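Local atomic coordinates of succinate-semialdehyde dehydrogenase (Streptococcus pyogenes MGAS1882, PDB entry 4OGD), a protein that probably oxidises succinic semialdehyde to succinate as a member of the aldehyde dehydrogenase family, with NADP+ as the cofactor. Residues W244-L256 / F279-K291. Numbering follows the deposited sequence.
Sequences WDQLEKVLYFSRL and FKELLTKVFKTAK
Lys285 donates to Glu248 in the one hydrogen bond that crosses between the helices, a salt bridge of 2.7 Å from NZ to OE2 that uses the syn lone pair of the carboxylate. Both chains run extended beyond CG and meet at about a right angle; CG of Glu248 lies 3.8 Å from CD1 of Leu282, which also touches the carboxylate carbon. With CG anti to the backbone N (chi1 -165°), the ring of Tyr252 runs past Thr289 toward Ala290, where OH lies 3.3 Å from CB of Ala290; a hydrogen bond with Thr301 O satisfies this hydroxyl. Thr289 OG1 is satisfied by Val286 O at 2.6 Å, in the carbonyl plane, and that oxygen also accepts from Thr289 N. Arg255 lays CG at the edge of the Phe287 ring, while its guanidinium is held by Ser265, Val365 and Ile361; Leu256 CD1 makes a CH-pi contact with the ring face, 4.0 Å from the centroid. Leu251 and Leu282 interlock knobs-into-holes. The axes cross at -59°, 9.4 Å apart, and Leu247 and Phe279 rest on strand 235-238: two helices packed against one side of the mixed sheet, consistent with the catalytic domain of aldehyde dehydrogenases.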
loop_
_atom_site.group_PDB
_atom_site.type_symbol
_atom_site.label_atom_id
_atom_site.label_comp_id
_atom_site.label_asym_id
_atom_site.label_seq_id
_atom_site.Cartn_x
_atom_site.Cartn_y
_atom_site.Cartn_z
ATOM N N TRP A 244 7.476 36.643 -15.298
ATOM C CA TRP A 244 6.073 36.899 -15.625
ATOM C C TRP A 244 5.723 36.685 -17.100
ATOM O O TRP A 244 4.562 36.461 -17.445
ATOM C CB TRP A 244 5.668 38.295 -15.142
ATOM C CG TRP A 244 5.418 38.296 -13.674
ATOM C CD1 TRP A 244 6.353 38.195 -12.684
ATOM C CD2 TRP A 244 4.144 38.338 -13.025
ATOM N NE1 TRP A 244 5.737 38.190 -11.454
ATOM C CE2 TRP A 244 4.381 38.277 -11.637
ATOM C CE3 TRP A 244 2.826 38.421 -13.480
ATOM C CZ2 TRP A 244 3.345 38.300 -10.702
ATOM C CZ3 TRP A 244 1.801 38.452 -12.553
ATOM C CH2 TRP A 244 2.065 38.392 -11.180
ATOM N N ASP A 245 6.729 36.741 -17.964
ATOM C CA ASP A 245 6.526 36.438 -19.380
ATOM C C ASP A 245 6.264 34.949 -19.540
ATOM O O ASP A 245 5.332 34.528 -20.230
ATOM C CB ASP A 245 7.765 36.827 -20.191
ATOM C CG ASP A 245 7.881 38.326 -20.402
ATOM O OD1 ASP A 245 6.874 38.950 -20.797
ATOM O OD2 ASP A 245 8.977 38.880 -20.170
ATOM N N GLN A 246 7.108 34.153 -18.894
ATOM C CA GLN A 246 6.957 32.708 -18.911
ATOM C C GLN A 246 5.697 32.286 -18.175
ATOM O O GLN A 246 5.039 31.326 -18.563
ATOM C CB GLN A 246 8.197 32.042 -18.322
ATOM C CG GLN A 246 9.408 32.197 -19.225
ATOM C CD GLN A 246 9.105 31.781 -20.657
ATOM O OE1 GLN A 246 9.185 32.590 -21.584
ATOM N NE2 GLN A 246 8.748 30.514 -20.840
ATOM N N LEU A 247 5.353 33.023 -17.125
ATOM C CA LEU A 247 4.121 32.776 -16.388
ATOM C C LEU A 247 2.898 32.844 -17.297
ATOM O O LEU A 247 2.069 31.929 -17.324
ATOM C CB LEU A 247 3.985 33.789 -15.253
ATOM C CG LEU A 247 2.718 33.703 -14.413
ATOM C CD1 LEU A 247 2.616 32.340 -13.754
ATOM C CD2 LEU A 247 2.711 34.811 -13.369
ATOM N N GLU A 248 2.780 33.933 -18.048
ATOM C CA GLU A 248 1.610 34.126 -18.902
ATOM C C GLU A 248 1.418 32.962 -19.875
ATOM O O GLU A 248 0.296 32.541 -20.151
ATOM C CB GLU A 248 1.719 35.446 -19.670
ATOM C CG GLU A 248 0.563 35.686 -20.641
ATOM C CD GLU A 248 0.525 37.109 -21.167
ATOM O OE1 GLU A 248 1.394 37.919 -20.773
ATOM O OE2 GLU A 248 -0.380 37.419 -21.967
ATOM N N LYS A 249 2.525 32.428 -20.370
ATOM C CA LYS A 249 2.471 31.399 -21.399
ATOM C C LYS A 249 1.926 30.057 -20.919
ATOM O O LYS A 249 1.488 29.245 -21.733
ATOM C CB LYS A 249 3.850 31.238 -22.038
ATOM C CG LYS A 249 4.278 32.507 -22.769
ATOM C CD LYS A 249 5.663 32.419 -23.372
ATOM C CE LYS A 249 5.893 33.622 -24.286
ATOM N NZ LYS A 249 7.228 33.604 -24.938
ATOM N N VAL A 250 1.940 29.822 -19.608
ATOM C CA VAL A 250 1.470 28.534 -19.097
ATOM C C VAL A 250 0.098 28.595 -18.435
ATOM O O VAL A 250 -0.487 27.554 -18.124
ATOM C CB VAL A 250 2.476 27.884 -18.113
ATOM C CG1 VAL A 250 3.887 27.921 -18.682
ATOM C CG2 VAL A 250 2.419 28.557 -16.745
ATOM N N LEU A 251 -0.435 29.798 -18.232
ATOM C CA LEU A 251 -1.645 29.938 -17.416
ATOM C C LEU A 251 -2.894 29.261 -17.990
ATOM O O LEU A 251 -3.640 28.625 -17.244
ATOM C CB LEU A 251 -1.939 31.406 -17.076
ATOM C CG LEU A 251 -1.051 32.095 -16.038
ATOM C CD1 LEU A 251 -1.500 33.536 -15.875
ATOM C CD2 LEU A 251 -1.073 31.390 -14.680
ATOM N N TYR A 252 -3.128 29.401 -19.298
ATOM C CA TYR A 252 -4.326 28.823 -19.903
ATOM C C TYR A 252 -4.331 27.309 -19.705
ATOM O O TYR A 252 -5.300 26.740 -19.204
ATOM C CB TYR A 252 -4.417 29.165 -21.396
ATOM C CG TYR A 252 -5.793 28.909 -21.966
ATOM C CD1 TYR A 252 -6.714 29.939 -22.086
ATOM C CD2 TYR A 252 -6.179 27.633 -22.359
ATOM C CE1 TYR A 252 -7.983 29.711 -22.597
ATOM C CE2 TYR A 252 -7.445 27.391 -22.861
ATOM C CZ TYR A 252 -8.339 28.434 -22.981
ATOM O OH TYR A 252 -9.596 28.192 -23.485
ATOM N N PHE A 253 -3.234 26.666 -20.085
ATOM C CA PHE A 253 -3.100 25.231 -19.867
ATOM C C PHE A 253 -3.285 24.873 -18.397
ATOM O O PHE A 253 -3.995 23.918 -18.064
ATOM C CB PHE A 253 -1.731 24.732 -20.330
ATOM C CG PHE A 253 -1.388 23.364 -19.811
ATOM C CD1 PHE A 253 -1.886 22.229 -20.430
ATOM C CD2 PHE A 253 -0.588 23.213 -18.685
ATOM C CE1 PHE A 253 -1.589 20.965 -19.942
ATOM C CE2 PHE A 253 -0.292 21.955 -18.189
ATOM C CZ PHE A 253 -0.787 20.834 -18.815
ATOM N N SER A 254 -2.649 25.640 -17.520
ATOM C CA SER A 254 -2.590 25.249 -16.111
ATOM C C SER A 254 -3.939 25.106 -15.435
ATOM O O SER A 254 -4.087 24.256 -14.558
ATOM C CB SER A 254 -1.689 26.192 -15.314
ATOM O OG SER A 254 -0.346 26.039 -15.745
ATOM N N ARG A 255 -4.917 25.919 -15.829
ATOM C CA ARG A 255 -6.240 25.833 -15.207
ATOM C C ARG A 255 -7.361 25.384 -16.143
ATOM O O ARG A 255 -8.361 24.828 -15.686
ATOM C CB ARG A 255 -6.626 27.150 -14.514
ATOM C CG ARG A 255 -7.877 27.039 -13.624
ATOM C CD ARG A 255 -7.769 25.862 -12.650
ATOM N NE ARG A 255 -8.888 25.826 -11.712
ATOM C CZ ARG A 255 -9.641 24.758 -11.471
ATOM N NH1 ARG A 255 -9.394 23.610 -12.094
ATOM N NH2 ARG A 255 -10.642 24.833 -10.600
ATOM N N LEU A 256 -7.196 25.609 -17.448
ATOM C CA LEU A 256 -8.284 25.376 -18.395
ATOM C C LEU A 256 -8.143 24.145 -19.295
ATOM O O LEU A 256 -9.079 23.788 -20.003
ATOM C CB LEU A 256 -8.537 26.632 -19.240
ATOM C CG LEU A 256 -8.914 27.876 -18.432
ATOM C CD1 LEU A 256 -9.152 29.036 -19.365
ATOM C CD2 LEU A 256 -10.163 27.620 -17.614
ATOM N N PHE A 279 -1.635 40.022 -11.092
ATOM C CA PHE A 279 -2.065 38.673 -11.432
ATOM C C PHE A 279 -3.566 38.569 -11.723
ATOM O O PHE A 279 -3.977 37.803 -12.600
ATOM C CB PHE A 279 -1.657 37.662 -10.359
ATOM C CG PHE A 279 -1.902 36.246 -10.772
ATOM C CD1 PHE A 279 -1.058 35.631 -11.683
ATOM C CD2 PHE A 279 -2.999 35.544 -10.288
ATOM C CE1 PHE A 279 -1.291 34.334 -12.094
ATOM C CE2 PHE A 279 -3.237 34.242 -10.698
ATOM C CZ PHE A 279 -2.376 33.639 -11.599
ATOM N N LYS A 280 -4.389 39.320 -10.993
ATOM C CA LYS A 280 -5.823 39.341 -11.270
ATOM C C LYS A 280 -6.036 39.741 -12.715
ATOM O O LYS A 280 -6.797 39.107 -13.448
ATOM C CB LYS A 280 -6.568 40.333 -10.371
ATOM C CG LYS A 280 -6.826 39.853 -8.952
ATOM C CD LYS A 280 -8.022 40.583 -8.337
ATOM C CE LYS A 280 -7.903 42.093 -8.512
ATOM N NZ LYS A 280 -8.935 42.830 -7.726
ATOM N N GLU A 281 -5.336 40.790 -13.131
ATOM C CA GLU A 281 -5.458 41.264 -14.507
ATOM C C GLU A 281 -4.923 40.274 -15.537
ATOM O O GLU A 281 -5.516 40.094 -16.607
ATOM C CB GLU A 281 -4.770 42.617 -14.656
ATOM C CG GLU A 281 -5.652 43.751 -14.193
ATOM C CD GLU A 281 -7.058 43.621 -14.752
ATOM O OE1 GLU A 281 -8.016 43.570 -13.947
ATOM O OE2 GLU A 281 -7.203 43.555 -15.995
ATOM N N LEU A 282 -3.802 39.635 -15.217
ATOM C CA LEU A 282 -3.204 38.669 -16.127
ATOM C C LEU A 282 -4.091 37.441 -16.307
ATOM O O LEU A 282 -4.329 37.002 -17.435
ATOM C CB LEU A 282 -1.816 38.252 -15.641
ATOM C CG LEU A 282 -1.093 37.247 -16.536
ATOM C CD1 LEU A 282 -0.887 37.844 -17.917
ATOM C CD2 LEU A 282 0.237 36.859 -15.931
ATOM N N LEU A 283 -4.583 36.882 -15.201
ATOM C CA LEU A 283 -5.424 35.688 -15.287
ATOM C C LEU A 283 -6.743 36.003 -16.006
ATOM O O LEU A 283 -7.261 35.188 -16.776
ATOM C CB LEU A 283 -5.679 35.093 -13.895
ATOM C CG LEU A 283 -6.308 33.692 -13.895
ATOM C CD1 LEU A 283 -5.323 32.671 -14.441
ATOM C CD2 LEU A 283 -6.764 33.284 -12.497
ATOM N N THR A 284 -7.266 37.202 -15.770
ATOM C CA THR A 284 -8.454 37.669 -16.479
ATOM C C THR A 284 -8.210 37.745 -17.987
ATOM O O THR A 284 -9.033 37.283 -18.787
ATOM C CB THR A 284 -8.905 39.041 -15.948
ATOM O OG1 THR A 284 -9.296 38.908 -14.572
ATOM C CG2 THR A 284 -10.090 39.564 -16.761
ATOM N N LYS A 285 -7.069 38.310 -18.368
ATOM C CA LYS A 285 -6.687 38.414 -19.774
ATOM C C LYS A 285 -6.644 37.038 -20.426
ATOM O O LYS A 285 -7.193 36.826 -21.511
ATOM C CB LYS A 285 -5.317 39.080 -19.891
ATOM C CG LYS A 285 -4.767 39.143 -21.315
ATOM C CD LYS A 285 -3.313 39.583 -21.308
ATOM C CE LYS A 285 -2.739 39.689 -22.703
ATOM N NZ LYS A 285 -1.265 39.879 -22.643
ATOM N N VAL A 286 -6.003 36.096 -19.745
ATOM C CA VAL A 286 -5.850 34.740 -20.268
ATOM C C VAL A 286 -7.197 34.020 -20.400
ATOM O O VAL A 286 -7.484 33.383 -21.416
ATOM C CB VAL A 286 -4.893 33.924 -19.364
ATOM C CG1 VAL A 286 -4.989 32.434 -19.666
ATOM C CG2 VAL A 286 -3.453 34.413 -19.529
ATOM N N PHE A 287 -8.020 34.133 -19.363
ATOM C CA PHE A 287 -9.329 33.500 -19.341
ATOM C C PHE A 287 -10.254 34.062 -20.423
ATOM O O PHE A 287 -11.109 33.345 -20.947
ATOM C CB PHE A 287 -9.953 33.624 -17.943
ATOM C CG PHE A 287 -9.569 32.499 -17.002
ATOM C CD1 PHE A 287 -8.276 31.993 -16.986
ATOM C CD2 PHE A 287 -10.509 31.954 -16.144
ATOM C CE1 PHE A 287 -7.929 30.951 -16.117
ATOM C CE2 PHE A 287 -10.175 30.915 -15.273
ATOM C CZ PHE A 287 -8.888 30.419 -15.263
ATOM N N LYS A 288 -10.062 35.334 -20.774
ATOM C CA LYS A 288 -10.869 35.968 -21.819
ATOM C C LYS A 288 -10.629 35.384 -23.201
ATOM O O LYS A 288 -11.478 35.507 -24.086
ATOM C CB LYS A 288 -10.607 37.475 -21.854
ATOM C CG LYS A 288 -11.446 38.251 -20.850
ATOM C CD LYS A 288 -10.988 39.703 -20.781
ATOM C CE LYS A 288 -11.903 40.526 -19.897
ATOM N NZ LYS A 288 -11.436 41.942 -19.825
ATOM N N THR A 289 -9.480 34.741 -23.383
ATOM C CA THR A 289 -9.125 34.186 -24.684
ATOM C C THR A 289 -9.834 32.876 -24.990
ATOM O O THR A 289 -9.783 32.399 -26.121
ATOM C CB THR A 289 -7.603 33.971 -24.828
ATOM O OG1 THR A 289 -7.171 32.911 -23.964
ATOM C CG2 THR A 289 -6.853 35.244 -24.490
ATOM N N ALA A 290 -10.500 32.304 -23.990
ATOM C CA ALA A 290 -11.191 31.028 -24.165
ATOM C C ALA A 290 -12.270 31.069 -25.238
ATOM O O ALA A 290 -13.071 32.006 -25.300
ATOM C CB ALA A 290 -11.790 30.559 -22.850
ATOM N N LYS A 291 -12.292 30.040 -26.077
ATOM C CA LYS A 291 -13.338 29.903 -27.079
ATOM C C LYS A 291 -14.047 28.577 -26.873
ATOM O O LYS A 291 -13.522 27.520 -27.236
ATOM C CB LYS A 291 -12.741 29.965 -28.484
ATOM C CG LYS A 291 -13.782 29.904 -29.590
ATOM C CD LYS A 291 -13.224 30.406 -30.911
ATOM C CE LYS A 291 -14.318 30.457 -31.967
ATOM N NZ LYS A 291 -15.024 29.152 -32.046
#